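Local coordinates for hydrogenase maturation factor (Thermoanaerobacter tengcongensis, PDB 3VTI), which probably takes a carbamoyl group from its partner HypF and dehydrates it, using ATP, to the nitrile needed in [NiFe]-hydrogenase maturation, at residues T57-S62 with A178-L183; I146-G151 with A278-E283; G151-H156 with L247-K252; R198-G203 with K252-V257. All coordinates share one frame; numbering follows the deposited sequence.

Interaction 1. Residues T57-S62 with A178-L183; sequences TVNDAS and APLNGL. With MG (magnesium ion), chain K.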
loop_
_atom_site.group_PDB
_atom_site.type_symbol
_atom_site.label_atom_id
_atom_site.label_comp_id
_atom_site.label_asym_id
_atom_site.label_seq_id
_atom_site.Cartn_x
_atom_site.Cartn_y
_atom_site.Cartn_z
ATOM N N THR C 57 -3.127 4.351 -16.119
ATOM C CA THR C 57 -3.690 5.682 -15.987
ATOM C C THR C 57 -3.695 6.443 -17.311
ATOM O O THR C 57 -4.604 7.236 -17.569
ATOM C CB THR C 57 -2.961 6.461 -14.909
ATOM O OG1 THR C 57 -3.290 5.888 -13.637
ATOM C CG2 THR C 57 -3.359 7.927 -14.930
ATOM N N VAL C 58 -2.696 6.193 -18.153
ATOM C CA VAL C 58 -2.691 6.747 -19.496
ATOM C C VAL C 58 -3.916 6.206 -20.232
ATOM O O VAL C 58 -4.648 6.949 -20.885
ATOM C CB VAL C 58 -1.371 6.401 -20.246
ATOM C CG1 VAL C 58 -1.521 6.581 -21.777
ATOM C CG2 VAL C 58 -0.198 7.229 -19.693
ATOM N N ASN C 59 -4.157 4.908 -20.078
ATOM C CA ASN C 59 -5.293 4.256 -20.700
ATOM C C ASN C 59 -6.623 4.807 -20.197
ATOM O O ASN C 59 -7.471 5.233 -21.001
ATOM C CB ASN C 59 -5.191 2.740 -20.541
ATOM C CG ASN C 59 -3.983 2.159 -21.290
ATOM O OD1 ASN C 59 -3.433 2.800 -22.203
ATOM N ND2 ASN C 59 -3.568 0.949 -20.909
ATOM N N ASP C 60 -6.783 4.830 -18.870
ATOM C CA ASP C 60 -8.002 5.325 -18.239
ATOM C C ASP C 60 -8.288 6.766 -18.673
ATOM O O ASP C 60 -9.440 7.131 -18.876
ATOM C CB ASP C 60 -7.905 5.234 -16.709
ATOM C CG ASP C 60 -8.186 3.828 -16.166
ATOM O OD1 ASP C 60 -9.205 3.203 -16.536
ATOM O OD2 ASP C 60 -7.397 3.355 -15.310
ATOM N N ALA C 61 -7.232 7.568 -18.836
ATOM C CA ALA C 61 -7.364 8.973 -19.206
ATOM C C ALA C 61 -7.744 9.182 -20.681
ATOM O O ALA C 61 -8.091 10.303 -21.085
ATOM C CB ALA C 61 -6.089 9.733 -18.872
ATOM N N SER C 62 -7.684 8.104 -21.471
ATOM C CA SER C 62 -8.002 8.158 -22.895
ATOM C C SER C 62 -9.388 7.594 -23.166
ATOM O O SER C 62 -10.018 7.946 -24.169
ATOM C CB SER C 62 -6.968 7.375 -23.715
ATOM O OG SER C 62 -5.630 7.782 -23.459
ATOM N N ALA C 178 0.736 -2.064 -21.888
ATOM C CA ALA C 178 0.984 -1.130 -22.979
ATOM C C ALA C 178 0.136 0.132 -22.824
ATOM O O ALA C 178 -0.963 0.072 -22.264
ATOM C CB ALA C 178 0.698 -1.799 -24.318
ATOM N N PRO C 179 0.655 1.288 -23.292
ATOM C CA PRO C 179 -0.163 2.496 -23.389
ATOM C C PRO C 179 -0.913 2.489 -24.711
ATOM O O PRO C 179 -0.312 2.272 -25.770
ATOM C CB PRO C 179 0.874 3.621 -23.360
ATOM C CG PRO C 179 2.090 3.022 -23.997
ATOM C CD PRO C 179 2.057 1.540 -23.684
ATOM N N LEU C 180 -2.219 2.713 -24.643
ATOM C CA LEU C 180 -3.087 2.568 -25.809
ATOM C C LEU C 180 -3.591 3.894 -26.334
ATOM O O LEU C 180 -4.422 3.935 -27.242
ATOM C CB LEU C 180 -4.282 1.669 -25.486
ATOM C CG LEU C 180 -3.995 0.221 -25.087
ATOM C CD1 LEU C 180 -5.253 -0.381 -24.521
ATOM C CD2 LEU C 180 -3.473 -0.603 -26.273
ATOM N N ASN C 181 -3.097 4.986 -25.770
ATOM C CA ASN C 181 -3.548 6.300 -26.198
ATOM C C ASN C 181 -3.281 6.567 -27.683
ATOM O O ASN C 181 -4.036 7.305 -28.312
ATOM C CB ASN C 181 -2.939 7.391 -25.328
ATOM C CG ASN C 181 -1.435 7.428 -25.407
ATOM O OD1 ASN C 181 -0.769 6.393 -25.358
ATOM N ND2 ASN C 181 -0.884 8.630 -25.529
ATOM N N GLY C 182 -2.222 5.958 -28.227
ATOM C CA GLY C 182 -1.903 6.036 -29.652
ATOM C C GLY C 182 -2.945 5.337 -30.510
ATOM O O GLY C 182 -3.401 5.885 -31.524
ATOM N N LEU C 183 -3.334 4.130 -30.098
ATOM C CA LEU C 183 -4.377 3.372 -30.769
ATOM C C LEU C 183 -5.737 4.085 -30.683
ATOM O O LEU C 183 -6.474 4.170 -31.674
ATOM C CB LEU C 183 -4.453 1.961 -30.181
ATOM C CG LEU C 183 -5.526 0.978 -30.656
ATOM C CD1 LEU C 183 -4.973 -0.419 -30.739
ATOM C CD2 LEU C 183 -6.699 1.001 -29.719
HETATM MG MG MG K . -10.360 1.530 -16.764
HETATM O O HOH W 1 -11.741 2.295 -14.963
#

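Interaction 2. Residues I146-G151 with A278-E283; sequences IVLISG and AEIIGE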
loop_
_atom_site.group_PDB
_atom_site.type_symbol
_atom_site.label_atom_id
_atom_site.label_comp_id
_atom_site.label_asym_id
_atom_site.label_seq_id
_atom_site.Cartn_x
_atom_site.Cartn_y
_atom_site.Cartn_z
ATOM N N ILE C 146 -21.697 -2.501 -32.666
ATOM C CA ILE C 146 -20.766 -3.626 -32.748
ATOM C C ILE C 146 -19.714 -3.519 -31.650
ATOM O O ILE C 146 -19.260 -2.426 -31.314
ATOM C CB ILE C 146 -20.086 -3.693 -34.144
ATOM C CG1 ILE C 146 -21.136 -3.817 -35.267
ATOM C CG2 ILE C 146 -19.039 -4.806 -34.210
ATOM C CD1 ILE C 146 -21.966 -5.106 -35.266
ATOM N N VAL C 147 -19.344 -4.665 -31.089
ATOM C CA VAL C 147 -18.347 -4.726 -30.042
ATOM C C VAL C 147 -17.066 -5.300 -30.611
ATOM O O VAL C 147 -17.079 -6.364 -31.229
ATOM C CB VAL C 147 -18.818 -5.609 -28.877
ATOM C CG1 VAL C 147 -17.902 -5.438 -27.671
ATOM C CG2 VAL C 147 -20.239 -5.260 -28.496
ATOM N N LEU C 148 -15.965 -4.592 -30.391
ATOM C CA LEU C 148 -14.644 -5.060 -30.783
ATOM C C LEU C 148 -13.705 -5.133 -29.577
ATOM O O LEU C 148 -13.897 -4.429 -28.572
ATOM C CB LEU C 148 -14.045 -4.138 -31.849
ATOM C CG LEU C 148 -14.760 -4.045 -33.194
ATOM C CD1 LEU C 148 -15.810 -2.952 -33.194
ATOM C CD2 LEU C 148 -13.756 -3.794 -34.283
ATOM N N ILE C 149 -12.694 -5.992 -29.684
ATOM C CA ILE C 149 -11.583 -6.025 -28.737
ATOM C C ILE C 149 -10.294 -5.774 -29.513
ATOM O O ILE C 149 -10.110 -6.331 -30.600
ATOM C CB ILE C 149 -11.493 -7.382 -27.976
ATOM C CG1 ILE C 149 -10.395 -7.346 -26.910
ATOM C CG2 ILE C 149 -11.205 -8.529 -28.922
ATOM C CD1 ILE C 149 -10.868 -6.903 -25.575
ATOM N N SER C 150 -9.400 -4.960 -28.951
ATOM C CA SER C 150 -8.155 -4.565 -29.633
ATOM C C SER C 150 -7.102 -5.669 -29.787
ATOM O O SER C 150 -6.147 -5.501 -30.542
ATOM C CB SER C 150 -7.522 -3.363 -28.924
ATOM O OG SER C 150 -7.238 -3.654 -27.567
ATOM N N GLY C 151 -7.264 -6.779 -29.062
ATOM C CA GLY C 151 -6.311 -7.892 -29.119
ATOM C C GLY C 151 -6.660 -9.056 -28.200
ATOM O O GLY C 151 -7.783 -9.150 -27.699
ATOM N N ALA C 278 -6.746 -7.659 -33.218
ATOM C CA ALA C 278 -8.104 -7.151 -33.011
ATOM C C ALA C 278 -9.148 -7.984 -33.733
ATOM O O ALA C 278 -8.897 -8.509 -34.821
ATOM C CB ALA C 278 -8.206 -5.704 -33.438
ATOM N N GLU C 279 -10.317 -8.101 -33.106
ATOM C CA GLU C 279 -11.466 -8.787 -33.690
ATOM C C GLU C 279 -12.787 -8.102 -33.336
ATOM O O GLU C 279 -12.954 -7.562 -32.242
ATOM C CB GLU C 279 -11.531 -10.254 -33.223
ATOM C CG GLU C 279 -10.294 -11.120 -33.518
ATOM C CD GLU C 279 -10.225 -11.656 -34.955
ATOM O OE1 GLU C 279 -9.378 -12.550 -35.194
ATOM O OE2 GLU C 279 -11.002 -11.200 -35.837
ATOM N N ILE C 280 -13.713 -8.124 -34.293
ATOM C CA ILE C 280 -15.131 -7.938 -34.040
ATOM C C ILE C 280 -15.560 -9.163 -33.233
ATOM O O ILE C 280 -15.383 -10.296 -33.690
ATOM C CB ILE C 280 -15.920 -7.889 -35.382
ATOM C CG1 ILE C 280 -15.499 -6.663 -36.214
ATOM C CG2 ILE C 280 -17.439 -7.938 -35.144
ATOM C CD1 ILE C 280 -16.138 -6.580 -37.588
ATOM N N ILE C 281 -16.107 -8.946 -32.037
ATOM C CA ILE C 281 -16.439 -10.065 -31.145
ATOM C C ILE C 281 -17.931 -10.235 -30.822
ATOM O O ILE C 281 -18.342 -11.298 -30.360
ATOM C CB ILE C 281 -15.624 -10.035 -29.821
ATOM C CG1 ILE C 281 -15.891 -8.741 -29.045
ATOM C CG2 ILE C 281 -14.130 -10.242 -30.103
ATOM C CD1 ILE C 281 -15.510 -8.794 -27.583
ATOM N N GLY C 282 -18.735 -9.204 -31.066
ATOM C CA GLY C 282 -20.141 -9.268 -30.722
ATOM C C GLY C 282 -20.994 -8.102 -31.169
ATOM O O GLY C 282 -20.584 -7.296 -32.010
ATOM N N GLU C 283 -22.192 -8.031 -30.588
ATOM C CA GLU C 283 -23.227 -7.067 -30.958
ATOM C C GLU C 283 -24.030 -6.675 -29.714
ATOM O O GLU C 283 -24.293 -7.506 -28.848
ATOM C CB GLU C 283 -24.167 -7.657 -32.036
ATOM C CG GLU C 283 -25.035 -6.621 -32.748
ATOM C CD GLU C 283 -26.016 -7.212 -33.768
ATOM O OE1 GLU C 283 -26.915 -7.994 -33.373
ATOM O OE2 GLU C 283 -25.914 -6.863 -34.969
#

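Interaction 3. Residues G151-H156 with L247-K252; sequences GTIGDH and LANEGK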
loop_
_atom_site.group_PDB
_atom_site.type_symbol
_atom_site.label_atom_id
_atom_site.label_comp_id
_atom_site.label_asym_id
_atom_site.label_seq_id
_atom_site.Cartn_x
_atom_site.Cartn_y
_atom_site.Cartn_z
ATOM N N GLY C 151 -7.264 -6.779 -29.062
ATOM C CA GLY C 151 -6.311 -7.892 -29.119
ATOM C C GLY C 151 -6.660 -9.056 -28.200
ATOM O O GLY C 151 -7.783 -9.150 -27.699
ATOM N N THR C 152 -5.692 -9.943 -27.982
ATOM C CA THR C 152 -5.926 -11.181 -27.249
ATOM C C THR C 152 -6.365 -10.924 -25.812
ATOM O O THR C 152 -5.985 -9.915 -25.196
ATOM C CB THR C 152 -4.686 -12.093 -27.240
ATOM O OG1 THR C 152 -3.566 -11.359 -26.752
ATOM C CG2 THR C 152 -4.373 -12.622 -28.642
ATOM N N ILE C 153 -7.160 -11.855 -25.289
ATOM C CA ILE C 153 -7.807 -11.714 -23.991
ATOM C C ILE C 153 -7.106 -12.568 -22.940
ATOM O O ILE C 153 -6.843 -13.755 -23.170
ATOM C CB ILE C 153 -9.299 -12.141 -24.081
ATOM C CG1 ILE C 153 -10.054 -11.270 -25.097
ATOM C CG2 ILE C 153 -9.983 -12.118 -22.707
ATOM C CD1 ILE C 153 -11.242 -11.992 -25.746
ATOM N N GLY C 154 -6.807 -11.957 -21.793
ATOM C CA GLY C 154 -6.374 -12.690 -20.603
ATOM C C GLY C 154 -4.879 -12.784 -20.355
ATOM O O GLY C 154 -4.440 -13.516 -19.470
ATOM N N ASP C 155 -4.100 -12.033 -21.124
ATOM C CA ASP C 155 -2.651 -12.053 -21.017
ATOM C C ASP C 155 -2.127 -11.702 -19.631
ATOM O O ASP C 155 -1.474 -12.526 -18.978
ATOM C CB ASP C 155 -2.045 -11.109 -22.044
ATOM C CG ASP C 155 -2.016 -11.707 -23.417
ATOM O OD1 ASP C 155 -3.046 -11.668 -24.123
ATOM O OD2 ASP C 155 -0.949 -12.226 -23.783
ATOM N N HIS C 156 -2.412 -10.481 -19.194
ATOM C CA HIS C 156 -1.888 -9.980 -17.938
ATOM C C HIS C 156 -2.312 -10.859 -16.757
ATOM O O HIS C 156 -1.464 -11.339 -16.000
ATOM C CB HIS C 156 -2.326 -8.539 -17.718
ATOM C CG HIS C 156 -1.797 -7.946 -16.453
ATOM N ND1 HIS C 156 -0.552 -7.363 -16.371
ATOM C CD2 HIS C 156 -2.337 -7.859 -15.214
ATOM C CE1 HIS C 156 -0.351 -6.933 -15.138
ATOM N NE2 HIS C 156 -1.418 -7.225 -14.416
ATOM N N LEU C 247 -10.088 -13.020 -16.713
ATOM C CA LEU C 247 -8.708 -12.632 -16.423
ATOM C C LEU C 247 -8.461 -11.221 -16.901
ATOM O O LEU C 247 -8.982 -10.830 -17.931
ATOM C CB LEU C 247 -7.717 -13.569 -17.110
ATOM C CG LEU C 247 -7.598 -15.009 -16.625
ATOM C CD1 LEU C 247 -6.668 -15.752 -17.555
ATOM C CD2 LEU C 247 -7.099 -15.074 -15.194
ATOM N N ALA C 248 -7.636 -10.479 -16.169
ATOM C CA ALA C 248 -7.321 -9.073 -16.480
ATOM C C ALA C 248 -6.435 -8.875 -17.718
ATOM O O ALA C 248 -5.653 -9.757 -18.093
ATOM C CB ALA C 248 -6.696 -8.396 -15.264
ATOM N N ASN C 249 -6.578 -7.711 -18.341
ATOM C CA ASN C 249 -5.741 -7.277 -19.460
ATOM C C ASN C 249 -5.184 -5.896 -19.139
ATOM O O ASN C 249 -5.813 -5.144 -18.383
ATOM C CB ASN C 249 -6.563 -7.214 -20.744
ATOM C CG ASN C 249 -7.045 -8.582 -21.191
ATOM O OD1 ASN C 249 -6.290 -9.355 -21.785
ATOM N ND2 ASN C 249 -8.306 -8.891 -20.902
ATOM N N GLU C 250 -4.014 -5.557 -19.687
ATOM C CA GLU C 250 -3.405 -4.246 -19.426
ATOM C C GLU C 250 -2.882 -3.567 -20.689
ATOM O O GLU C 250 -2.277 -2.495 -20.617
ATOM C CB GLU C 250 -2.287 -4.343 -18.373
ATOM C CG GLU C 250 -2.748 -4.659 -16.950
ATOM C CD GLU C 250 -3.623 -3.573 -16.335
ATOM O OE1 GLU C 250 -3.600 -2.422 -16.823
ATOM O OE2 GLU C 250 -4.333 -3.874 -15.348
ATOM N N GLY C 251 -3.117 -4.201 -21.836
ATOM C CA GLY C 251 -2.800 -3.617 -23.134
ATOM C C GLY C 251 -3.942 -3.776 -24.124
ATOM O O GLY C 251 -3.708 -3.847 -25.340
ATOM N N LYS C 252 -5.177 -3.833 -23.611
ATOM C CA LYS C 252 -6.360 -4.032 -24.461
ATOM C C LYS C 252 -7.480 -3.023 -24.206
ATOM O O LYS C 252 -7.647 -2.506 -23.102
ATOM C CB LYS C 252 -6.918 -5.462 -24.326
ATOM C CG LYS C 252 -5.897 -6.581 -24.531
ATOM C CD LYS C 252 -5.367 -6.626 -25.956
ATOM C CE LYS C 252 -3.918 -7.133 -26.002
ATOM N NZ LYS C 252 -3.731 -8.481 -25.388
HETATM O O HOH W 2 -1.296 -9.331 -26.511
#

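Interaction 4. Residues R198-G203 with K252-V257; sequences RDPTRG and KVVVVV. With MG (magnesium ion), chain K.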
loop_
_atom_site.group_PDB
_atom_site.type_symbol
_atom_site.label_atom_id
_atom_site.label_comp_id
_atom_site.label_asym_id
_atom_site.label_seq_id
_atom_site.Cartn_x
_atom_site.Cartn_y
_atom_site.Cartn_z
ATOM N N ARG C 198 -13.405 1.022 -23.065
ATOM C CA ARG C 198 -12.976 0.597 -21.729
ATOM C C ARG C 198 -11.940 -0.517 -21.790
ATOM O O ARG C 198 -12.072 -1.464 -22.565
ATOM C CB ARG C 198 -14.166 0.171 -20.861
ATOM C CG ARG C 198 -13.781 -0.228 -19.448
ATOM C CD ARG C 198 -14.971 -0.182 -18.501
ATOM N NE ARG C 198 -15.345 1.196 -18.185
ATOM C CZ ARG C 198 -16.335 1.548 -17.367
ATOM N NH1 ARG C 198 -17.077 0.629 -16.752
ATOM N NH2 ARG C 198 -16.584 2.831 -17.160
ATOM N N ASP C 199 -10.908 -0.387 -20.969
ATOM C CA ASP C 199 -9.910 -1.435 -20.818
ATOM C C ASP C 199 -10.361 -2.510 -19.817
ATOM O O ASP C 199 -10.742 -2.185 -18.691
ATOM C CB ASP C 199 -8.549 -0.835 -20.431
ATOM C CG ASP C 199 -8.608 0.039 -19.185
ATOM O OD1 ASP C 199 -9.690 0.588 -18.852
ATOM O OD2 ASP C 199 -7.534 0.190 -18.551
ATOM N N PRO C 200 -10.333 -3.795 -20.235
ATOM C CA PRO C 200 -10.853 -4.866 -19.390
ATOM C C PRO C 200 -9.771 -5.260 -18.398
ATOM O O PRO C 200 -8.984 -6.174 -18.655
ATOM C CB PRO C 200 -11.158 -5.995 -20.380
ATOM C CG PRO C 200 -10.461 -5.627 -21.682
ATOM C CD PRO C 200 -9.738 -4.322 -21.478
ATOM N N THR C 201 -9.722 -4.541 -17.285
ATOM C CA THR C 201 -8.740 -4.794 -16.248
ATOM C C THR C 201 -9.402 -5.704 -15.189
ATOM O O THR C 201 -9.936 -6.768 -15.526
ATOM C CB THR C 201 -8.195 -3.475 -15.654
ATOM O OG1 THR C 201 -9.288 -2.618 -15.325
ATOM C CG2 THR C 201 -7.312 -2.734 -16.665
ATOM N N ARG C 202 -9.404 -5.291 -13.929
ATOM C CA ARG C 202 -10.013 -6.094 -12.865
ATOM C C ARG C 202 -11.383 -6.682 -13.225
ATOM O O ARG C 202 -12.387 -5.959 -13.252
ATOM C CB ARG C 202 -10.129 -5.275 -11.570
ATOM C CG ARG C 202 -10.768 -6.052 -10.399
ATOM C CD ARG C 202 -9.710 -6.583 -9.400
ATOM N NE ARG C 202 -10.292 -7.420 -8.334
ATOM C CZ ARG C 202 -11.157 -7.001 -7.400
ATOM N NH1 ARG C 202 -11.592 -5.739 -7.382
ATOM N NH2 ARG C 202 -11.610 -7.857 -6.486
ATOM N N GLY C 203 -11.419 -7.991 -13.475
ATOM C CA GLY C 203 -12.656 -8.688 -13.836
ATOM C C GLY C 203 -12.738 -9.054 -15.309
ATOM O O GLY C 203 -13.696 -9.680 -15.748
ATOM N N LYS C 252 -5.177 -3.833 -23.611
ATOM C CA LYS C 252 -6.360 -4.032 -24.461
ATOM C C LYS C 252 -7.480 -3.023 -24.206
ATOM O O LYS C 252 -7.647 -2.506 -23.102
ATOM C CB LYS C 252 -6.918 -5.462 -24.326
ATOM C CG LYS C 252 -5.897 -6.581 -24.531
ATOM C CD LYS C 252 -5.367 -6.626 -25.956
ATOM C CE LYS C 252 -3.918 -7.133 -26.002
ATOM N NZ LYS C 252 -3.731 -8.481 -25.388
ATOM N N VAL C 253 -8.250 -2.743 -25.243
ATOM C CA VAL C 253 -9.441 -1.930 -25.075
ATOM C C VAL C 253 -10.626 -2.611 -25.752
ATOM O O VAL C 253 -10.486 -3.171 -26.842
ATOM C CB VAL C 253 -9.232 -0.462 -25.586
ATOM C CG1 VAL C 253 -8.951 -0.419 -27.113
ATOM C CG2 VAL C 253 -10.438 0.438 -25.212
ATOM N N VAL C 254 -11.769 -2.588 -25.067
ATOM C CA VAL C 254 -13.058 -2.982 -25.626
ATOM C C VAL C 254 -13.701 -1.760 -26.257
ATOM O O VAL C 254 -13.816 -0.705 -25.628
ATOM C CB VAL C 254 -13.997 -3.527 -24.534
ATOM C CG1 VAL C 254 -15.430 -3.739 -25.074
ATOM C CG2 VAL C 254 -13.434 -4.816 -23.949
ATOM N N VAL C 255 -14.135 -1.910 -27.497
ATOM C CA VAL C 255 -14.703 -0.800 -28.247
ATOM C C VAL C 255 -16.107 -1.090 -28.725
ATOM O O VAL C 255 -16.365 -2.120 -29.312
ATOM C CB VAL C 255 -13.885 -0.507 -29.510
ATOM C CG1 VAL C 255 -14.229 0.858 -30.071
ATOM C CG2 VAL C 255 -12.398 -0.633 -29.240
ATOM N N VAL C 256 -17.005 -0.152 -28.489
ATOM C CA VAL C 256 -18.339 -0.207 -29.072
ATOM C C VAL C 256 -18.454 0.894 -30.133
ATOM O O VAL C 256 -18.068 2.032 -29.879
ATOM C CB VAL C 256 -19.437 -0.069 -27.988
ATOM C CG1 VAL C 256 -20.800 -0.318 -28.567
ATOM C CG2 VAL C 256 -19.186 -1.055 -26.856
ATOM N N VAL C 257 -18.967 0.546 -31.316
ATOM C CA VAL C 257 -19.071 1.484 -32.449
ATOM C C VAL C 257 -20.411 1.405 -33.170
ATOM O O VAL C 257 -21.144 0.427 -33.029
ATOM C CB VAL C 257 -17.968 1.249 -33.530
ATOM C CG1 VAL C 257 -16.597 1.459 -32.961
ATOM C CG2 VAL C 257 -18.073 -0.145 -34.121
HETATM MG MG MG K . -10.360 1.530 -16.764
HETATM O O HOH W 1 -11.741 2.295 -14.963
#

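Interaction 1. Residues T57-S62 with A178-L183
The C-terminal part of helix 49-60, which carries a magnesium ligand of this AIR-synthase-related protein, meets the N-cap of helix 181-187 through the side chain of Asn59 and the backbone of Ala178-Leu180. It illustrates how one carboxamide can bind a short loop of main chain by both of its ends. The oxygen OD1 of Asn59 accepts the N-H of Leu180 at 2.7 Å, with the donor tilted somewhat from the carbonyl plane. The ND2 of Asn59 gives a hydrogen to the O of Ala178 at 3.1 Å, the bond being nearly straight (167°) and lying in the amide plane. With CG of Asn59 anti to its own carbonyl carbon (chi1 -65°), the amide reaches across to the loop. Beside this pairing, CG1 of Val58 rests 4.1 Å from CB of Pro179 and 3.7 Å from OD1 of Asn181. ND2 of Asn181 is hydrogen-bonded to the O of Ala100. Ser62 points its OG back to the O of Val58, a 2.9 Å bond, while the same OG lies against CB of Asn181. Next to Asn59, Asp60 turns to the metal, its OD1 binding the magnesium ion at 2.0 Å. Asp22 and Asp199 supply further ligands to that ion. Because the bound loop offers an N-H to one end of the amide and a C=O to the other, the pairing settles which end of the Asn59 carboxamide is oxygen and which is nitrogen, and ties the residue next to a metal ligand to a buried loop.

Interaction 2. Residues I146-G151 with A278-E283
Val147 and the pair Ile281-Gly282 form a classic beta bulge in the antiparallel pairing of strand 146-149 with strand 279-285. The O of Val147 accepts two hydrogens there, from N of Ile281 at 2.9 Å and, in a longer bond, from N of Gly282 at 3.3 Å, and the register slips by one residue. Beyond the slip, Ile149 and Glu279 exchange a regular pair of backbone bonds. Val147, Ile149 and Ile281 are buried together, with Val254 of strand 254-257 on Val147 and Ile149; Glu279, at the rim of this face, is partly exposed. CG2 of Ile149 meets CG2 of Ile281 at 3.6 Å. CG1 of Ile281 stands between its backbone N and carbonyl carbon (chi1 60°), which sets it against the O of Val147, 3.4 Å away. Helix 262-270 covers the other face, where buried Leu148 lies alongside Ile280 and CG2 of Ile146 touches CG2 of Ile280 at 3.6 Å, but Ile146, Ile280 and Glu283 stay partly exposed to solvent. Glu283 sends its carboxylate to Arg259. At that end the N-H of Val147 aims straight at the O of Gly282 (3.1 Å, 178°), although the donor stands well above the carbonyl plane, 60° out of it.

Interaction 3. Residues G151-H156 with L247-K252
The backbones of Gly151-His156 and Leu247-Lys252 approach without strand pairing, CA of Gly154 lying 4.8 Å from CA of Leu247 where helix 155-164 begins. Gly154 is the N-cap, and its N-H is received by OD1 of Asn249 at 2.7 Å. Lys252 shows how a buried ammonium can be shared among several oxygens. Its chain, bent at three torsions, passes CD over CA of Gly151 and brings NZ to the O of Thr152 at 2.7 Å. The same NZ bonds OG1 of Thr152 (3.2 Å) and gives a hydrogen to a water, which in turn donates to OG1. Thr152 OG1 donates to OD1 of Asp155 at 2.7 Å, meeting the carboxylate on its syn side; from that OD1 to NZ of Lys252 is a long, weak ion pair. Asp176 adds a salt bridge to NZ. Farther along, CG of Glu250 sits over the face of the His156 ring, 3.5 Å from its centroid and nearly on the normal, a CH-pi contact; ND1 of His156 is bonded to Ser175. Thr152, the water and Asp176 thus hold NZ, Asp155 contributing weakly, and the carboxylates probably help keep the ammonium charged; Lys252-Thr152 and Asn249-Gly154 together join this loop to the helix start.

Interaction 4. Residues R198-G203 with K252-V257
Asp199 lays its CB 3.3 Å from the O of Lys252 and offers OD1 to the magnesium ion at 2.4 Å. Water 1 stands at the same distance from the ion, and Asp22 and Asp60 bring further carboxylates, an arrangement that illustrates how a metal ligand can be carried on the residue just past a strand end. CG of Asp199 lies between its backbone N and carbonyl carbon (chi1 55°), which leads the carboxylate off from the strand and toward the metal. The backbone that holds it is fixed on both sides. Before it, Arg198 pairs with Val254 as an antiparallel hydrogen-bonded pair: N of Arg198 donates to the O of Val254 at 3.1 Å, and N of Val254 to the O of Arg198 at 2.8 Å. After it comes Pro200, the centre of an inverse gamma turn, whose CD abuts the O of Lys252 and whose CG packs on CG2 of Val254 at 3.8 Å. CG2 of Val253 also rests against the O of Arg198. A second shell follows from Arg198, whose NE makes a salt bridge with OD2 of Asp22 while OD1 of that aspartate binds the metal; NH1 forms a salt bridge with OE1 of Glu211 and NH2 a hydrogen bond to the O of Met20. One guanidinium therefore helps to position a ligand contributed by a distant part of the chain. Around this, strand 194-198 forms an edge of the seven-stranded sheet, strand 254-257 separates it from strand 146-149, and helix 204-216 covers Pro200 and Val254 with Val208.

In the fold
Three of the four contacts build one sheet and the loops at its end, and interaction 1 joins that region to helix 49-60, which bears Asp60. Interactions 2 and 4 lie on neighbouring strands of the same sheet, their centres about 10 Å apart, and interaction 4 is nested along the chain within the loop that interaction 2 closes. Interaction 3, also nested there, has its centre about 9 Å from that of interaction 4 and shares Lys252 with it, as it shares Gly151 with interaction 2. Interaction 1 closes before interaction 4 opens, yet both reach the magnesium ion, so the metal site draws on both AIR-synthase-related family regions.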